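Local coordinates for Lin0012 protein (Listeria innocua, PDB 3K17), which probably acts as an ATP-dependent phosphomevalonate kinase of the GHMP family in the mevalonate route to isopentenyl diphosphate, at residues Asp179-Trp182 with Val183-Leu187. Numbering follows the deposited sequence.
Sequences DQEW and VKHRL
Arg186 lies across one face of the Trp182 indole, one turn further along the short helix 180-187. The methylene CD of Arg186 sits over the six-membered ring, 3.7 Å from its centroid, in a CH-pi contact, while CZ makes an off-centre cation-pi contact 4.0 Å from the centroid of the five-membered ring. With Trp182 CG opposite the backbone N (chi1 -177°), the indole is laid beneath the extended arginine chain, its plane 42° from the guanidinium. Trp182 NE1 and Arg186 NE, both donors, come close without bonding. Arg186 NH1 forms a salt bridge with Glu67 of the second subunit. Trp194 and Trp200 also meet the indole.

At the helix start Asp179 is the N-cap, and here the polar work is divided between side chain and backbone. Its OD1 accepts from Trp182 N at 3.0 Å, reached from above the carboxylate plane, and its backbone O takes Val183 N. The i to i+4 bonds continue with Lys184 N to Gln180 O and His185 N to Glu181 O. They weaken at Arg186 N to Trp182 O (3.5 Å). Glu181 O also lies over one face of the His185 imidazole, and Glu181 CG approaches that ring at NE2 and CE1, 3.2 Å from each.

The two ends of the Gln180 amide fare differently: NE2 donates to the carbonyls of Val24 and Gly159, whereas OE1 is buried without a polar partner, its neighbour here being Lys184 CE. The chemistry thus implies a helix start whose first amide, Gln180 N, turns to Ser26 OG, whose Trp182 N is met by the cap and whose next three are met by the backbone, while the arginine charge probably draws on both the indole and the carboxylate across the subunit interface.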
loop_
_atom_site.group_PDB
_atom_site.type_symbol
_atom_site.label_atom_id
_atom_site.label_comp_id
_atom_site.label_asym_id
_atom_site.label_seq_id
_atom_site.Cartn_x
_atom_site.Cartn_y
_atom_site.Cartn_z
ATOM N N ASP A 179 -0.272 -14.493 -36.211
ATOM C CA ASP A 179 -1.371 -13.569 -35.957
ATOM C C ASP A 179 -1.394 -13.202 -34.475
ATOM O O ASP A 179 -1.948 -13.928 -33.651
ATOM C CB ASP A 179 -2.700 -14.212 -36.353
ATOM C CG ASP A 179 -3.836 -13.210 -36.398
ATOM O OD1 ASP A 179 -3.858 -12.290 -35.553
ATOM O OD2 ASP A 179 -4.712 -13.353 -37.274
ATOM N N GLN A 180 -0.789 -12.061 -34.163
ATOM C CA GLN A 180 -0.671 -11.548 -32.800
ATOM C C GLN A 180 -1.983 -11.458 -32.027
ATOM O O GLN A 180 -2.089 -11.949 -30.901
ATOM C CB GLN A 180 -0.018 -10.167 -32.839
ATOM C CG GLN A 180 1.399 -10.162 -33.405
ATOM C CD GLN A 180 2.461 -10.107 -32.319
ATOM O OE1 GLN A 180 2.410 -10.857 -31.355
ATOM N NE2 GLN A 180 3.430 -9.216 -32.480
ATOM N N GLU A 181 -2.971 -10.813 -32.633
ATOM C CA GLU A 181 -4.274 -10.633 -32.012
ATOM C C GLU A 181 -4.942 -11.990 -31.779
ATOM O O GLU A 181 -5.602 -12.208 -30.759
ATOM C CB GLU A 181 -5.148 -9.761 -32.911
ATOM C CG GLU A 181 -6.153 -8.917 -32.166
ATOM C CD GLU A 181 -7.032 -8.106 -33.099
ATOM O OE1 GLU A 181 -7.735 -8.716 -33.936
ATOM O OE2 GLU A 181 -7.016 -6.859 -32.995
ATOM N N TRP A 182 -4.758 -12.896 -32.732
ATOM C CA TRP A 182 -5.326 -14.235 -32.643
ATOM C C TRP A 182 -4.798 -14.925 -31.385
ATOM O O TRP A 182 -5.546 -15.558 -30.652
ATOM C CB TRP A 182 -4.929 -15.035 -33.884
ATOM C CG TRP A 182 -5.508 -16.409 -33.962
ATOM C CD1 TRP A 182 -6.705 -16.769 -34.520
ATOM C CD2 TRP A 182 -4.900 -17.620 -33.502
ATOM N NE1 TRP A 182 -6.875 -18.133 -34.439
ATOM C CE2 TRP A 182 -5.782 -18.679 -33.820
ATOM C CE3 TRP A 182 -3.693 -17.917 -32.854
ATOM C CZ2 TRP A 182 -5.491 -20.011 -33.513
ATOM C CZ3 TRP A 182 -3.405 -19.237 -32.550
ATOM C CH2 TRP A 182 -4.302 -20.271 -32.881
ATOM N N VAL A 183 -3.497 -14.785 -31.137
ATOM C CA VAL A 183 -2.865 -15.397 -29.975
ATOM C C VAL A 183 -3.281 -14.765 -28.654
ATOM O O VAL A 183 -3.725 -15.457 -27.734
ATOM C CB VAL A 183 -1.324 -15.324 -30.073
ATOM C CG1 VAL A 183 -0.695 -15.743 -28.745
ATOM C CG2 VAL A 183 -0.827 -16.238 -31.194
ATOM N N LYS A 184 -3.131 -13.448 -28.563
ATOM C CA LYS A 184 -3.461 -12.730 -27.342
ATOM C C LYS A 184 -4.891 -12.943 -26.866
ATOM O O LYS A 184 -5.119 -13.137 -25.676
ATOM C CB LYS A 184 -3.181 -11.236 -27.526
ATOM C CG LYS A 184 -1.698 -10.924 -27.723
ATOM C CD LYS A 184 -1.473 -9.473 -28.123
ATOM C CE LYS A 184 -0.041 -9.242 -28.577
ATOM N NZ LYS A 184 0.221 -7.810 -28.894
ATOM N N HIS A 185 -5.851 -12.911 -27.786
ATOM C CA HIS A 185 -7.252 -13.102 -27.417
ATOM C C HIS A 185 -7.471 -14.473 -26.806
ATOM O O HIS A 185 -8.151 -14.607 -25.792
ATOM C CB HIS A 185 -8.159 -12.952 -28.639
ATOM C CG HIS A 185 -8.210 -11.563 -29.192
ATOM N ND1 HIS A 185 -8.879 -11.251 -30.357
ATOM C CD2 HIS A 185 -7.681 -10.402 -28.741
ATOM C CE1 HIS A 185 -8.759 -9.957 -30.599
ATOM N NE2 HIS A 185 -8.037 -9.419 -29.633
ATOM N N ARG A 186 -6.883 -15.486 -27.429
ATOM C CA ARG A 186 -7.026 -16.860 -26.971
ATOM C C ARG A 186 -6.283 -17.189 -25.678
ATOM O O ARG A 186 -6.563 -18.200 -25.035
ATOM C CB ARG A 186 -6.621 -17.807 -28.103
ATOM C CG ARG A 186 -7.666 -17.811 -29.217
ATOM C CD ARG A 186 -7.125 -18.258 -30.564
ATOM N NE ARG A 186 -7.917 -17.663 -31.637
ATOM C CZ ARG A 186 -9.201 -17.920 -31.837
ATOM N NH1 ARG A 186 -9.833 -18.770 -31.042
ATOM N NH2 ARG A 186 -9.864 -17.312 -32.811
ATOM N N LEU A 187 -5.340 -16.339 -25.299
ATOM C CA LEU A 187 -4.613 -16.552 -24.057
ATOM C C LEU A 187 -5.586 -16.597 -22.883
ATOM O O LEU A 187 -5.336 -17.276 -21.893
ATOM C CB LEU A 187 -3.614 -15.423 -23.809
ATOM C CG LEU A 187 -2.283 -15.487 -24.554
ATOM C CD1 LEU A 187 -1.409 -14.317 -24.113
ATOM C CD2 LEU A 187 -1.592 -16.796 -24.248
#